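Local coordinates for tegumental protein 20.8 kDa (Clonorchis sinensis, PDB 5X2E), which binds calcium through an EF-hand in its N-terminal calmodulin-like domain, the part of this tegumental-allergen-like protein present here, at the calcium ion site. Coordinates in Å, arbitrary orientation; residue numbers count along the deposited sequence, not the author numbering.

The calcium ion site. Residues 11-19, 22, 72. With CA (calcium ion), chain B.
Asp11 to Glu22 form a canonical twelve-residue EF-hand loop, wrapped around a seven-coordinate calcium between helix 3-10 and helix 20-29. Asp11, at loop position one, gives OD1 alone, 2.2 Å from the ion; its CG stands anti to the backbone N (chi1 -179°). Asp13 also binds through one carboxylate oxygen, OD1, while OD2 stays back at 3.6 Å from the calcium. Thr15 supplies its hydroxyl OG1 as a longer ligand, 2.7 Å from the metal. In Asp13 and Thr15 alike, the first side-chain bond takes the crowded position between backbone N and carbonyl carbon (chi1 62° and 61°), which puts the Thr15 hydroxyl and, with the turn about the next bond, Asp13 OD1 toward the ion. Val17 contributes its backbone O, and water 1 takes a further site. At position twelve, Glu22 reaches in with an extended chain and straddles the ion with its carboxylate, OE1 and OE2 both 2.5 Å from calcium.

Around this shell, backbone N-H groups help hold the carboxylates. Thr15 N bonds to Asp13 OD1 from above the carboxylate plane, and Ser19 N comes to Glu22 OE1 in the same manner, at 3.0 Å. Ser19 OG in turn accepts from Glu22 N, capping the start of the exiting helix. The outer oxygen of Asp11, OD2, is gripped twice: Asn16 N approaches from above the plane at 2.7 Å, and Arg72 NH2, from helix 65-79, forms a salt bridge on the anti lone pair at 2.8 Å, though tilted from the guanidinium plane. Arg72 comes end-on, its NH1 meeting Asp11 O in the carbonyl plane, while NH2 also bonds to Asn16 OD1. Gly14 CA sits over one guanidinium face, toward its rim. The arginine's charge may partly offset the acidic cluster.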
ATOM      1  N   ASP A  11       0.131  -4.140  -2.588  1.00 17.90           N
ATOM      2  CA  ASP A  11      -1.142  -4.828  -2.536  1.00 18.23           C
ATOM      3  C   ASP A  11      -1.298  -5.726  -3.754  1.00 19.01           C
ATOM      4  O   ASP A  11      -2.113  -5.482  -4.670  1.00 20.32           O
ATOM      5  CB  ASP A  11      -2.283  -3.820  -2.457  1.00 18.88           C
ATOM      6  CG  ASP A  11      -3.618  -4.482  -2.387  1.00 18.01           C
ATOM      7  OD1 ASP A  11      -3.731  -5.567  -1.770  1.00 18.55           O
ATOM      8  OD2 ASP A  11      -4.566  -3.933  -2.992  1.00 17.96           O
ATOM      9  N   LYS A  12      -0.487  -6.775  -3.784  1.00 20.60           N
ATOM     10  CA  LYS A  12      -0.294  -7.544  -5.006  1.00 23.11           C
ATOM     11  C   LYS A  12      -1.533  -8.334  -5.411  1.00 22.63           C
ATOM     12  O   LYS A  12      -1.671  -8.683  -6.568  1.00 25.23           O
ATOM     13  CB  LYS A  12       0.883  -8.496  -4.833  1.00 25.50           C
ATOM     14  CG  LYS A  12       0.758  -9.362  -3.629  1.00 30.20           C
ATOM     15  CD  LYS A  12       2.001 -10.198  -3.453  1.00 35.89           C
ATOM     16  CE  LYS A  12       1.685 -11.391  -2.614  1.00 38.31           C
ATOM     17  NZ  LYS A  12       2.711 -12.437  -2.808  1.00 40.64           N
ATOM     18  N   ASP A  13      -2.425  -8.628  -4.462  1.00 21.05           N
ATOM     19  CA  ASP A  13      -3.653  -9.348  -4.821  1.00 21.91           C
ATOM     20  C   ASP A  13      -4.835  -8.423  -5.119  1.00 21.15           C
ATOM     21  O   ASP A  13      -5.932  -8.891  -5.438  1.00 22.74           O
ATOM     22  CB  ASP A  13      -4.023 -10.373  -3.758  1.00 22.64           C
ATOM     23  CG  ASP A  13      -4.298  -9.758  -2.418  1.00 21.18           C
ATOM     24  OD1 ASP A  13      -4.348  -8.500  -2.262  1.00 20.39           O
ATOM     25  OD2 ASP A  13      -4.522 -10.552  -1.484  1.00 23.89           O
ATOM     26  N   GLY A  14      -4.617  -7.103  -5.099  1.00 19.62           N
ATOM     27  CA  GLY A  14      -5.662  -6.178  -5.489  1.00 20.38           C
ATOM     28  C   GLY A  14      -6.825  -6.067  -4.515  1.00 18.74           C
ATOM     29  O   GLY A  14      -7.862  -5.518  -4.885  1.00 19.04           O
ATOM     30  N   THR A  15      -6.691  -6.528  -3.273  1.00 17.42           N
ATOM     31  CA  THR A  15      -7.852  -6.461  -2.381  1.00 17.57           C
ATOM     32  C   THR A  15      -8.072  -5.073  -1.804  1.00 17.44           C
ATOM     33  O   THR A  15      -9.094  -4.847  -1.141  1.00 18.51           O
ATOM     34  CB  THR A  15      -7.717  -7.466  -1.208  1.00 18.40           C
ATOM     35  OG1 THR A  15      -6.533  -7.135  -0.442  1.00 18.24           O
ATOM     36  CG2 THR A  15      -7.647  -8.907  -1.727  1.00 20.18           C
ATOM     37  N   ASN A  16      -7.111  -4.168  -2.015  1.00 16.43           N
ATOM     38  CA  ASN A  16      -7.146  -2.832  -1.398  1.00 16.22           C
ATOM     39  C   ASN A  16      -7.070  -2.875   0.126  1.00 17.18           C
ATOM     40  O   ASN A  16      -7.391  -1.903   0.825  1.00 18.91           O
ATOM     41  CB  ASN A  16      -8.369  -2.041  -1.864  1.00 18.22           C
ATOM     42  CG  ASN A  16      -8.334  -1.789  -3.341  1.00 19.71           C
ATOM     43  OD1 ASN A  16      -7.354  -1.242  -3.852  1.00 20.91           O
ATOM     44  ND2 ASN A  16      -9.363  -2.240  -4.052  1.00 21.02           N
ATOM     45  N   VAL A  17      -6.544  -3.986   0.621  1.00 16.71           N
ATOM     46  CA  VAL A  17      -6.072  -4.104   1.977  1.00 17.29           C
ATOM     47  C   VAL A  17      -4.640  -4.636   1.882  1.00 17.47           C
ATOM     48  O   VAL A  17      -4.414  -5.718   1.319  1.00 18.00           O
ATOM     49  CB  VAL A  17      -6.928  -5.049   2.810  1.00 18.73           C
ATOM     50  CG1 VAL A  17      -6.397  -5.086   4.237  1.00 21.38           C
ATOM     51  CG2 VAL A  17      -8.409  -4.615   2.782  1.00 20.53           C
ATOM     52  N   ILE A  18      -3.692  -3.887   2.430  1.00 16.90           N
ATOM     53  CA  ILE A  18      -2.317  -4.333   2.539  1.00 17.23           C
ATOM     54  C   ILE A  18      -2.211  -5.193   3.805  1.00 17.53           C
ATOM     55  O   ILE A  18      -2.450  -4.744   4.943  1.00 18.54           O
ATOM     56  CB  ILE A  18      -1.342  -3.142   2.571  1.00 18.77           C
ATOM     57  CG1 ILE A  18      -1.245  -2.543   1.162  1.00 19.90           C
ATOM     58  CG2 ILE A  18       0.010  -3.584   3.154  1.00 18.06           C
ATOM     59  CD1 ILE A  18      -0.351  -1.280   1.110  1.00 20.58           C
ATOM     60  N   SER A  19      -1.913  -6.459   3.614  1.00 17.75           N
ATOM     61  CA  SER A  19      -1.661  -7.323   4.738  1.00 18.86           C
ATOM     62  C   SER A  19      -0.252  -7.090   5.270  1.00 18.40           C
ATOM     63  O   SER A  19       0.654  -6.629   4.539  1.00 18.56           O
ATOM     64  CB  SER A  19      -1.843  -8.801   4.326  1.00 18.81           C
ATOM     65  OG  SER A  19      -0.721  -9.199   3.556  1.00 18.96           O
ATOM     66  N   GLU A  22       2.251  -8.844   3.046  1.00 17.34           N
ATOM     67  CA  GLU A  22       2.489  -8.095   1.814  1.00 16.73           C
ATOM     68  C   GLU A  22       3.491  -6.969   2.030  1.00 17.14           C
ATOM     69  O   GLU A  22       4.403  -6.792   1.234  1.00 18.44           O
ATOM     70  CB  GLU A  22       1.163  -7.509   1.272  1.00 17.63           C
ATOM     71  CG  GLU A  22       0.317  -8.527   0.528  1.00 17.70           C
ATOM     72  CD  GLU A  22      -1.049  -7.975   0.112  1.00 17.89           C
ATOM     73  OE1 GLU A  22      -1.548  -6.992   0.713  1.00 18.76           O
ATOM     74  OE2 GLU A  22      -1.664  -8.504  -0.840  1.00 20.32           O
ATOM     75  N   ARG A  72      -4.378   1.501 -10.747  1.00 24.69           N
ATOM     76  CA  ARG A  72      -4.502   0.068 -10.880  1.00 22.70           C
ATOM     77  C   ARG A  72      -5.014  -0.339 -12.248  1.00 22.41           C
ATOM     78  O   ARG A  72      -4.460  -1.241 -12.867  1.00 23.79           O
ATOM     79  CB  ARG A  72      -5.461  -0.455  -9.797  1.00 23.79           C
ATOM     80  CG  ARG A  72      -5.693  -1.975  -9.784  1.00 27.41           C
ATOM     81  CD  ARG A  72      -4.845  -2.667  -8.760  1.00 26.85           C
ATOM     82  NE  ARG A  72      -5.054  -2.169  -7.399  1.00 24.38           N
ATOM     83  CZ  ARG A  72      -4.413  -2.650  -6.334  1.00 21.60           C
ATOM     84  NH1 ARG A  72      -3.485  -3.600  -6.494  1.00 21.92           N
ATOM     85  NH2 ARG A  72      -4.674  -2.178  -5.109  1.00 21.36           N
TER
HETATM   86 CA    CA B 101      -3.808  -7.266  -0.316  1.00 17.56          CA
HETATM   87  O   HOH W   1      -4.187  -8.872   1.349  1.00 23.58           O